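Local coordinates for protein HRI1 (Saccharomyces cerevisiae, PDB 3RBY) that is of unknown function and non-essential, but interacts with HRR25 and may interact with SEC72, at residues I34-F39 / E52-G57; L159-E164 / N234-E239; A165-V170 / F180-N185; G191-R196 / G212-K217. One frame throughout, in Å; residues are numbered along the deposited sequence.

In the fold
The chain first closes a loop at interaction 1, where strand 33-38 meets strand 51-57 in the N-terminal sheet. This contact is complete before the others begin. Interaction 2 then pairs strand 156-161 with strand 236-244, late in the chain. Its wide loop encloses interactions 3 and 4, which follow one another. Interaction 3 is the hairpin of strands 166-173 and 176-183. Interaction 4 joins strand 192-199 to the loop after strand 205-211. The strands of interactions 2, 3 and 4 share one antiparallel sheet. I34 and A56 of interaction 1 pack on F180 of interaction 3, and L36 packs on F194 of interaction 4, which ties the two sheets together.

Interaction 1. Residues I34-F39 / E52-G57; sequences ISLRPF and EWAFAG
R37 and W53 lie side by side and point the same way, on neighbouring antiparallel strands. The R37 CB starts close to the backbone, 3.1 Å from W53 O. Its CG still lies against that carbonyl. From CG to NE the chain is extended, and R37 CD is already 4.2 Å from W53 O. Next, NE donates to S35 OG at 3.0 Å, and NH2 donates to the same S35 OG at 3.1 Å. The hydroxyl oxygen lies in the guanidinium plane, so this is a side-on grip by two nitrogens on one atom. S35 OG also bonds to S25 OG. R37 CZ lies 3.7 Å from F55 CE1. NH2 comes 3.3 Å from F55 CE1, a rim atom set over one face of the guanidinium, whose plane is 58° from that of the F55 ring. NH1 sits at the edge of the W53 ring, near CE3. It forms a salt bridge with E128 and reaches E52 OE1 through a water. E52 OE1 has a second partner in R8.

S35 CB packs over one face of the F55 ring, 3.8 Å from its centroid. The backbones are joined by S35 N to F55 O and back from F55 N to S35 O, with E52 N to R37 O further on. On the other face of the sheet, I34 CG1 meets A56 CB at 3.8 Å, beside L36 and A54. The R37 charge is buried but paired with the carboxylate of E128, so it would probably stay ionised. S35 OG and the water in its plane, with F55 CE1 over one face and E128 on NH1, probably hold its rotation.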
# COMPACT_ATOMS: atom_id res chain seq x y z
N ILE A 34 -13.94 -8.09 11.31
CA ILE A 34 -12.92 -9.06 11.75
C ILE A 34 -11.55 -8.60 11.25
O ILE A 34 -11.44 -7.98 10.18
CB ILE A 34 -13.21 -10.47 11.21
CG1 ILE A 34 -12.20 -11.48 11.74
CG2 ILE A 34 -13.21 -10.46 9.70
CD1 ILE A 34 -12.68 -12.91 11.62
N SER A 35 -10.50 -8.88 12.02
CA SER A 35 -9.15 -8.54 11.62
C SER A 35 -8.21 -9.70 11.94
O SER A 35 -7.97 -10.00 13.11
CB SER A 35 -8.69 -7.24 12.31
OG SER A 35 -7.45 -6.79 11.79
N LEU A 36 -7.69 -10.37 10.90
CA LEU A 36 -6.75 -11.49 11.08
C LEU A 36 -5.34 -10.99 10.78
O LEU A 36 -5.13 -10.31 9.77
CB LEU A 36 -7.12 -12.66 10.17
CG LEU A 36 -8.53 -13.21 10.41
CD1 LEU A 36 -8.83 -14.42 9.52
CD2 LEU A 36 -8.70 -13.55 11.90
N ARG A 37 -4.39 -11.30 11.66
CA ARG A 37 -3.04 -10.74 11.54
C ARG A 37 -1.93 -11.80 11.53
O ARG A 37 -1.01 -11.76 12.35
CB ARG A 37 -2.82 -9.67 12.62
CG ARG A 37 -4.03 -8.70 12.72
CD ARG A 37 -3.78 -7.38 13.47
NE ARG A 37 -4.89 -6.46 13.23
CZ ARG A 37 -4.96 -5.20 13.65
NH1 ARG A 37 -3.99 -4.67 14.37
NH2 ARG A 37 -6.03 -4.46 13.34
N PRO A 38 -2.01 -12.74 10.59
CA PRO A 38 -1.01 -13.83 10.52
C PRO A 38 0.37 -13.25 10.24
O PRO A 38 0.47 -12.34 9.42
CB PRO A 38 -1.49 -14.67 9.33
CG PRO A 38 -2.21 -13.68 8.45
CD PRO A 38 -2.85 -12.67 9.38
N PHE A 39 1.41 -13.74 10.92
CA PHE A 39 2.78 -13.37 10.57
C PHE A 39 3.13 -13.86 9.17
O PHE A 39 2.62 -14.91 8.73
CB PHE A 39 3.78 -14.00 11.54
CG PHE A 39 3.68 -13.47 12.93
CD1 PHE A 39 3.29 -14.31 13.97
CD2 PHE A 39 3.97 -12.14 13.20
CE1 PHE A 39 3.22 -13.81 15.27
CE2 PHE A 39 3.90 -11.64 14.48
CZ PHE A 39 3.52 -12.46 15.52
N GLU A 52 0.00 -12.31 15.03
CA GLU A 52 0.43 -11.24 15.91
C GLU A 52 -0.77 -10.95 16.80
O GLU A 52 -0.62 -10.62 17.98
CB GLU A 52 0.97 -10.06 15.09
CG GLU A 52 0.95 -8.73 15.83
CD GLU A 52 1.32 -7.57 14.93
OE1 GLU A 52 0.41 -6.83 14.51
OE2 GLU A 52 2.52 -7.39 14.65
N TRP A 53 -1.96 -11.07 16.23
CA TRP A 53 -3.21 -10.83 16.95
C TRP A 53 -4.41 -11.11 16.05
O TRP A 53 -4.27 -11.31 14.84
CB TRP A 53 -3.20 -9.37 17.39
CG TRP A 53 -4.29 -9.03 18.35
CD1 TRP A 53 -4.87 -9.86 19.26
CD2 TRP A 53 -4.95 -7.76 18.50
NE1 TRP A 53 -5.84 -9.19 19.97
CE2 TRP A 53 -5.90 -7.90 19.52
CE3 TRP A 53 -4.81 -6.52 17.87
CZ2 TRP A 53 -6.72 -6.85 19.93
CZ3 TRP A 53 -5.62 -5.48 18.27
CH2 TRP A 53 -6.57 -5.65 19.29
N ALA A 54 -5.60 -11.11 16.64
CA ALA A 54 -6.83 -11.35 15.90
C ALA A 54 -8.04 -10.91 16.73
O ALA A 54 -8.09 -11.16 17.93
CB ALA A 54 -6.95 -12.81 15.52
N PHE A 55 -9.00 -10.25 16.09
CA PHE A 55 -10.17 -9.77 16.79
C PHE A 55 -11.35 -9.63 15.84
O PHE A 55 -11.17 -9.63 14.61
CB PHE A 55 -9.90 -8.46 17.54
CG PHE A 55 -9.57 -7.27 16.65
CD1 PHE A 55 -8.25 -6.81 16.53
CD2 PHE A 55 -10.57 -6.59 15.96
CE1 PHE A 55 -7.93 -5.70 15.73
CE2 PHE A 55 -10.26 -5.47 15.16
CZ PHE A 55 -8.94 -5.03 15.05
N ALA A 56 -12.54 -9.53 16.41
CA ALA A 56 -13.76 -9.42 15.63
C ALA A 56 -14.88 -8.93 16.53
O ALA A 56 -14.79 -9.02 17.77
CB ALA A 56 -14.12 -10.77 15.00
N GLY A 57 -15.93 -8.40 15.93
CA GLY A 57 -17.08 -7.97 16.70
C GLY A 57 -18.20 -7.70 15.74
O GLY A 57 -17.96 -7.32 14.58
O HOH W 1 -1.71 -6.17 15.64

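Interaction 2. Residues L159-E164 / N234-E239; sequences LKVTDE and NGLNWE
An antiparallel strand pairing inside the C-terminal sheet sets V161 against W238. K160 and E239 form its hydrogen-bonded pair: K160 N donates to E239 O at 2.8 Å, and E239 N returns to K160 O at 2.7 Å. V161 and W238 are the next, non-hydrogen-bonded pair. Here the V161 CG2 methyl sits over the six-membered ring of the indole. V161 CG2 also meets L236 CD1 at 3.5 Å. L159 O approaches the edge of the indole at W238 CE3, 3.8 Å away. The indole N-H is bonded to the K217 carbonyl. An alanine in place of W238 would probably leave the K217 carbonyl without its donor and open a gap beside V161.

Strand 236-244 lies next to strand 156-161 in the sheet, and hairpin strand 166-173 flanks the latter on its other side. Beyond V161 the chain leaves the strand. T162 N still donates to N237 O at 3.0 Å, from above the carbonyl plane. T162 CG2 touches E239 CB at 3.5 Å. D163 OD2 lies 3.3 Å from L236 CD2 and takes a hydrogen bond from a water that accepts one from N237 N, while D163 OD1 bonds to A165 N.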
# COMPACT_ATOMS: atom_id res chain seq x y z
N LEU A 159 -22.06 -14.36 8.47
CA LEU A 159 -22.69 -15.45 9.21
C LEU A 159 -22.19 -15.45 10.64
O LEU A 159 -21.01 -15.16 10.91
CB LEU A 159 -22.45 -16.82 8.56
CG LEU A 159 -23.19 -17.08 7.25
CD1 LEU A 159 -22.52 -16.34 6.10
CD2 LEU A 159 -23.20 -18.56 6.95
N LYS A 160 -23.09 -15.75 11.56
CA LYS A 160 -22.78 -15.77 12.97
C LYS A 160 -23.19 -17.10 13.58
O LYS A 160 -24.28 -17.63 13.31
CB LYS A 160 -23.53 -14.63 13.67
CG LYS A 160 -23.05 -14.29 15.07
CD LYS A 160 -23.77 -13.01 15.54
CE LYS A 160 -23.38 -12.59 16.96
NZ LYS A 160 -23.88 -13.55 17.99
N VAL A 161 -22.32 -17.64 14.42
CA VAL A 161 -22.56 -18.95 15.02
C VAL A 161 -23.71 -18.87 16.00
O VAL A 161 -23.74 -17.99 16.88
CB VAL A 161 -21.29 -19.50 15.73
CG1 VAL A 161 -21.64 -20.14 17.06
CG2 VAL A 161 -20.61 -20.50 14.84
N THR A 162 -24.63 -19.83 15.89
CA THR A 162 -25.79 -19.92 16.78
C THR A 162 -25.75 -21.22 17.59
O THR A 162 -26.66 -22.06 17.49
CB THR A 162 -27.11 -19.84 16.01
OG1 THR A 162 -27.22 -20.97 15.12
CG2 THR A 162 -27.18 -18.56 15.20
N ASP A 163 -24.70 -21.38 18.38
CA ASP A 163 -24.49 -22.55 19.23
C ASP A 163 -24.01 -22.00 20.57
O ASP A 163 -23.30 -20.99 20.62
CB ASP A 163 -23.43 -23.46 18.60
CG ASP A 163 -23.26 -24.77 19.34
OD1 ASP A 163 -22.76 -24.74 20.49
OD2 ASP A 163 -23.62 -25.83 18.77
N GLU A 164 -24.41 -22.63 21.67
CA GLU A 164 -24.08 -22.08 22.98
C GLU A 164 -22.63 -22.35 23.34
O GLU A 164 -22.03 -21.62 24.14
CB GLU A 164 -25.02 -22.66 24.06
CG GLU A 164 -25.35 -24.14 23.89
CD GLU A 164 -25.84 -24.80 25.18
OE1 GLU A 164 -25.65 -26.03 25.32
OE2 GLU A 164 -26.41 -24.11 26.06
N ASN A 234 -21.29 -29.41 9.35
CA ASN A 234 -20.85 -30.46 10.27
C ASN A 234 -21.42 -30.29 11.68
O ASN A 234 -20.68 -30.21 12.66
CB ASN A 234 -19.31 -30.53 10.32
CG ASN A 234 -18.72 -31.31 9.15
OD1 ASN A 234 -17.96 -30.77 8.35
ND2 ASN A 234 -19.07 -32.60 9.05
N GLY A 235 -22.74 -30.22 11.76
CA GLY A 235 -23.40 -30.09 13.05
C GLY A 235 -23.38 -28.72 13.70
O GLY A 235 -24.11 -28.48 14.67
N LEU A 236 -22.54 -27.80 13.19
CA LEU A 236 -22.52 -26.43 13.71
C LEU A 236 -23.45 -25.50 12.90
O LEU A 236 -23.33 -25.39 11.67
CB LEU A 236 -21.11 -25.87 13.72
CG LEU A 236 -20.58 -25.33 15.06
CD1 LEU A 236 -20.04 -23.93 14.89
CD2 LEU A 236 -21.62 -25.35 16.16
N ASN A 237 -24.38 -24.85 13.60
CA ASN A 237 -25.32 -23.93 12.96
C ASN A 237 -24.81 -22.50 12.94
O ASN A 237 -24.25 -22.00 13.92
CB ASN A 237 -26.68 -23.99 13.65
CG ASN A 237 -27.36 -25.33 13.48
OD1 ASN A 237 -26.92 -26.15 12.68
ND2 ASN A 237 -28.43 -25.55 14.23
N TRP A 238 -24.98 -21.86 11.80
CA TRP A 238 -24.69 -20.45 11.68
C TRP A 238 -25.94 -19.79 11.15
O TRP A 238 -26.69 -20.42 10.40
CB TRP A 238 -23.57 -20.21 10.68
CG TRP A 238 -22.30 -20.86 11.07
CD1 TRP A 238 -22.04 -22.21 11.12
CD2 TRP A 238 -21.09 -20.20 11.47
NE1 TRP A 238 -20.74 -22.42 11.54
CE2 TRP A 238 -20.14 -21.21 11.75
CE3 TRP A 238 -20.73 -18.86 11.61
CZ2 TRP A 238 -18.83 -20.90 12.17
CZ3 TRP A 238 -19.44 -18.56 12.04
CH2 TRP A 238 -18.51 -19.58 12.31
N GLU A 239 -26.13 -18.53 11.52
CA GLU A 239 -27.21 -17.71 10.99
C GLU A 239 -26.61 -16.64 10.07
O GLU A 239 -25.62 -15.98 10.43
CB GLU A 239 -27.99 -17.05 12.14
CG GLU A 239 -29.31 -16.41 11.71
CD GLU A 239 -29.88 -15.47 12.78
OE1 GLU A 239 -30.79 -14.66 12.43
OE2 GLU A 239 -29.42 -15.53 13.95
O HOH W 2 -24.86 -25.75 16.39

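Interaction 3. Residues A165-V170 / F180-N185; sequences AYDGLV and FLSQKN
In D167 CG stands anti to the carbonyl carbon (chi1 -70°), and K184 bends at chi2 and again at chi4 (-115°), so that K184 NZ reaches D167 OD2 at 3.1 Å. The result is a salt bridge, with NZ on the syn side of the carboxylate and somewhat out of its plane. The two side chains cross at about a right angle. D167 CB also lies 3.3 Å from S182 OG.

F180 lies on the same face of the sheet. The F180 ring lies over the neighbouring strand, with G168 CA on its face, 4.0 Å from the centroid. L169 CB meets F180 CE1 at 3.6 Å. G168, which has no side chain, lies opposite L181, where the strands approach closely: the two CA atoms are 4.2 Å apart.

On the other face, Y166 CD1 touches L181 CD1 at 3.5 Å. Y166 and Q183 run side by side in the same direction, with CE1 of Y166 near CG of Q183. Both reach E214, Y166 through OH and Q183 through NE2.

This is a beta hairpin of strands 166-173 and 176-183, with backbone bonds between D167 and S182 and between L169 and F180. S182 N to D167 O is 2.7 Å. Beyond the strands K184 N still reaches A165 O, donating from above its carbonyl plane. The polar chemistry differs between the faces: the F180 face carries the D167-K184 salt bridge, while on the Y166-L181 face the Y166 OH and Q183 NE2 bonds would probably steady the E214 carboxylate.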
# COMPACT_ATOMS: atom_id res chain seq x y z
N ALA A 165 -22.06 -23.40 22.76
CA ALA A 165 -20.69 -23.81 23.06
C ALA A 165 -19.63 -23.06 22.23
O ALA A 165 -18.42 -23.24 22.47
CB ALA A 165 -20.54 -25.32 22.88
N TYR A 166 -20.07 -22.24 21.28
CA TYR A 166 -19.14 -21.60 20.35
C TYR A 166 -19.43 -20.14 20.09
O TYR A 166 -20.59 -19.71 20.10
CB TYR A 166 -19.20 -22.29 18.99
CG TYR A 166 -18.56 -23.64 18.93
CD1 TYR A 166 -17.21 -23.77 18.65
CD2 TYR A 166 -19.31 -24.79 19.12
CE1 TYR A 166 -16.61 -25.02 18.58
CE2 TYR A 166 -18.74 -26.04 19.04
CZ TYR A 166 -17.38 -26.15 18.77
OH TYR A 166 -16.80 -27.40 18.69
N ASP A 167 -18.36 -19.39 19.85
CA ASP A 167 -18.44 -18.08 19.23
C ASP A 167 -17.87 -18.17 17.81
O ASP A 167 -16.87 -18.85 17.58
CB ASP A 167 -17.66 -17.05 20.04
CG ASP A 167 -18.32 -16.74 21.37
OD1 ASP A 167 -17.59 -16.50 22.34
OD2 ASP A 167 -19.57 -16.74 21.42
N GLY A 168 -18.49 -17.48 16.85
CA GLY A 168 -18.02 -17.51 15.48
C GLY A 168 -18.63 -16.47 14.56
O GLY A 168 -19.82 -16.17 14.65
N LEU A 169 -17.80 -15.94 13.65
CA LEU A 169 -18.22 -14.92 12.70
C LEU A 169 -17.48 -15.15 11.39
O LEU A 169 -16.25 -15.31 11.39
CB LEU A 169 -17.83 -13.54 13.23
CG LEU A 169 -18.79 -12.36 13.29
CD1 LEU A 169 -18.13 -11.11 12.76
CD2 LEU A 169 -20.10 -12.63 12.57
N VAL A 170 -18.20 -15.18 10.29
CA VAL A 170 -17.56 -15.19 8.98
C VAL A 170 -18.04 -13.96 8.21
O VAL A 170 -19.25 -13.68 8.15
CB VAL A 170 -17.85 -16.49 8.21
CG1 VAL A 170 -17.30 -16.42 6.78
CG2 VAL A 170 -17.21 -17.65 8.93
N PHE A 180 -13.76 -16.58 12.03
CA PHE A 180 -13.25 -17.26 13.22
C PHE A 180 -14.30 -18.22 13.80
O PHE A 180 -15.50 -18.13 13.50
CB PHE A 180 -12.74 -16.27 14.27
CG PHE A 180 -13.78 -15.84 15.27
CD1 PHE A 180 -14.67 -14.80 14.98
CD2 PHE A 180 -13.85 -16.45 16.52
CE1 PHE A 180 -15.63 -14.39 15.91
CE2 PHE A 180 -14.81 -16.03 17.47
CZ PHE A 180 -15.70 -15.00 17.16
N LEU A 181 -13.82 -19.18 14.60
CA LEU A 181 -14.67 -20.07 15.39
C LEU A 181 -13.90 -20.38 16.68
O LEU A 181 -12.80 -20.91 16.63
CB LEU A 181 -14.99 -21.37 14.63
CG LEU A 181 -15.90 -22.40 15.33
CD1 LEU A 181 -17.24 -21.75 15.76
CD2 LEU A 181 -16.13 -23.63 14.45
N SER A 182 -14.47 -20.01 17.82
CA SER A 182 -13.82 -20.26 19.10
C SER A 182 -14.71 -21.07 20.04
O SER A 182 -15.94 -20.95 20.02
CB SER A 182 -13.40 -18.95 19.76
OG SER A 182 -14.53 -18.23 20.20
N GLN A 183 -14.07 -21.92 20.86
CA GLN A 183 -14.79 -22.68 21.88
C GLN A 183 -15.02 -21.82 23.11
O GLN A 183 -14.06 -21.32 23.70
CB GLN A 183 -14.01 -23.91 22.29
CG GLN A 183 -14.03 -25.02 21.29
CD GLN A 183 -13.11 -26.14 21.69
OE1 GLN A 183 -12.45 -26.06 22.73
NE2 GLN A 183 -13.06 -27.19 20.88
N LYS A 184 -16.29 -21.64 23.48
CA LYS A 184 -16.65 -20.78 24.60
C LYS A 184 -15.86 -21.10 25.87
O LYS A 184 -15.21 -20.22 26.44
CB LYS A 184 -18.15 -20.87 24.88
CG LYS A 184 -18.99 -19.99 23.97
CD LYS A 184 -20.14 -19.34 24.73
CE LYS A 184 -21.23 -18.88 23.78
NZ LYS A 184 -21.38 -17.40 23.79
N ASN A 185 -15.93 -22.35 26.31
CA ASN A 185 -15.25 -22.79 27.51
C ASN A 185 -13.83 -23.28 27.24
O ASN A 185 -13.55 -24.48 27.32
CB ASN A 185 -16.05 -23.89 28.22
CG ASN A 185 -15.55 -24.17 29.62
OD1 ASN A 185 -16.34 -24.37 30.55
ND2 ASN A 185 -14.23 -24.18 29.79

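Interaction 4. Residues G191-R196 / G212-K217; sequences GLNFIR and GKEVNK
N193 carries the tight part of this contact, through its side-chain carbonyl. The OD1 atom accepts from E214 N at 2.7 Å, with an N-H...O angle of 154° and the donor tilted 35° from the carbonyl plane. K213 N lies as near as 3.0 Å to OD1, but its angle is poor and it is not counted as a bond. The CB of N193 points toward 212-217, and chi1 (-51°) places CG so that OD1 can reach E214 N. ND2 is held by L181 O of the neighbouring strand. G212 fits closely here: its CA lies 3.4 Å from L192 O, and a CB would clash with that oxygen and with N193 OD1. Further along, I195 CG2 meets V215 CG1 at 3.5 Å. The E214 carboxylate is bonded to Y166 and Q183. The bond from K217 N to E214 O, at 2.8 Å, closes the 3-10 turn, and the salt bridge from K217 NZ to E214 OE1, at 3.0 Å, spans it. An alanine in place of N193 would probably leave E214 N and L181 O without their partners and set the loop freer to move.

The other side is looser and wetter. The K213 side chain points away from the strand. Its backbone N donates to a water that lies 3.1 Å from L192 O. Another water bonds N193 ND2 and lies 2.8 Å from E214 OE2.

The arrangement belongs to an antiparallel sheet, one of whose outermost strands within the chain, 205-211, runs into a loop that folds back on the adjacent strand, 192-199.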
# COMPACT_ATOMS: atom_id res chain seq x y z
N GLY A 191 -8.59 -24.01 21.33
CA GLY A 191 -9.95 -23.55 21.15
C GLY A 191 -10.15 -22.59 20.00
O GLY A 191 -11.28 -22.14 19.79
N LEU A 192 -9.10 -22.26 19.24
CA LEU A 192 -9.23 -21.29 18.14
C LEU A 192 -9.23 -21.88 16.72
O LEU A 192 -8.51 -22.83 16.42
CB LEU A 192 -8.18 -20.20 18.25
CG LEU A 192 -8.18 -19.45 19.59
CD1 LEU A 192 -6.91 -18.62 19.76
CD2 LEU A 192 -9.43 -18.59 19.74
N ASN A 193 -10.05 -21.28 15.86
CA ASN A 193 -10.07 -21.57 14.42
C ASN A 193 -10.23 -20.28 13.59
O ASN A 193 -11.02 -19.40 13.93
CB ASN A 193 -11.20 -22.56 14.06
CG ASN A 193 -11.18 -23.81 14.92
OD1 ASN A 193 -10.63 -24.85 14.53
ND2 ASN A 193 -11.79 -23.72 16.11
N PHE A 194 -9.44 -20.17 12.51
CA PHE A 194 -9.55 -19.03 11.61
C PHE A 194 -9.46 -19.51 10.17
O PHE A 194 -8.82 -20.52 9.89
CB PHE A 194 -8.44 -18.01 11.84
CG PHE A 194 -8.33 -17.52 13.25
CD1 PHE A 194 -9.24 -16.59 13.75
CD2 PHE A 194 -7.31 -17.98 14.08
CE1 PHE A 194 -9.14 -16.13 15.07
CE2 PHE A 194 -7.20 -17.52 15.40
CZ PHE A 194 -8.12 -16.60 15.90
N ILE A 195 -10.08 -18.77 9.26
CA ILE A 195 -9.87 -19.02 7.85
C ILE A 195 -9.81 -17.71 7.09
O ILE A 195 -10.47 -16.72 7.47
CB ILE A 195 -10.98 -19.88 7.26
CG1 ILE A 195 -12.32 -19.21 7.52
CG2 ILE A 195 -10.95 -21.26 7.88
CD1 ILE A 195 -13.41 -19.64 6.55
N ARG A 196 -8.98 -17.70 6.05
CA ARG A 196 -8.98 -16.64 5.07
C ARG A 196 -9.15 -17.36 3.75
O ARG A 196 -8.33 -18.20 3.37
CB ARG A 196 -7.67 -15.88 5.09
CG ARG A 196 -7.84 -14.41 5.36
CD ARG A 196 -7.09 -13.57 4.37
NE ARG A 196 -5.69 -13.45 4.71
CZ ARG A 196 -5.18 -12.66 5.67
NH1 ARG A 196 -3.87 -12.64 5.85
NH2 ARG A 196 -5.94 -11.89 6.44
N GLY A 212 -6.55 -24.28 13.00
CA GLY A 212 -7.45 -24.91 13.95
C GLY A 212 -8.03 -26.21 13.42
O GLY A 212 -8.05 -26.46 12.21
N LYS A 213 -8.54 -27.05 14.32
CA LYS A 213 -8.97 -28.37 13.89
C LYS A 213 -10.46 -28.47 13.56
O LYS A 213 -10.91 -29.48 13.00
CB LYS A 213 -8.54 -29.43 14.92
CG LYS A 213 -8.70 -29.00 16.37
CD LYS A 213 -8.84 -30.22 17.26
CE LYS A 213 -8.63 -29.87 18.71
NZ LYS A 213 -8.38 -31.13 19.48
N GLU A 214 -11.22 -27.41 13.85
CA GLU A 214 -12.66 -27.43 13.56
C GLU A 214 -13.08 -26.57 12.36
O GLU A 214 -14.27 -26.26 12.17
CB GLU A 214 -13.44 -27.02 14.80
CG GLU A 214 -12.99 -27.75 16.05
CD GLU A 214 -14.03 -27.72 17.14
OE1 GLU A 214 -15.10 -28.36 17.00
OE2 GLU A 214 -13.79 -27.03 18.15
N VAL A 215 -12.09 -26.20 11.55
CA VAL A 215 -12.30 -25.39 10.35
C VAL A 215 -13.40 -25.91 9.42
O VAL A 215 -14.10 -25.11 8.79
CB VAL A 215 -10.98 -25.24 9.58
CG1 VAL A 215 -11.24 -24.71 8.18
CG2 VAL A 215 -10.03 -24.32 10.36
N ASN A 216 -13.58 -27.22 9.33
CA ASN A 216 -14.67 -27.77 8.49
C ASN A 216 -16.07 -27.50 9.05
O ASN A 216 -17.07 -27.92 8.45
CB ASN A 216 -14.48 -29.27 8.21
CG ASN A 216 -14.73 -30.15 9.45
OD1 ASN A 216 -14.60 -29.71 10.59
ND2 ASN A 216 -15.07 -31.42 9.22
N LYS A 217 -16.15 -26.83 10.21
CA LYS A 217 -17.45 -26.43 10.77
C LYS A 217 -17.75 -24.97 10.40
O LYS A 217 -18.72 -24.39 10.90
CB LYS A 217 -17.48 -26.60 12.29
CG LYS A 217 -17.52 -28.03 12.81
CD LYS A 217 -17.42 -28.00 14.36
CE LYS A 217 -17.76 -29.34 15.02
NZ LYS A 217 -16.57 -30.21 15.23
O HOH W 3 -8.35 -25.85 17.01
O HOH W 4 -11.19 -25.92 18.14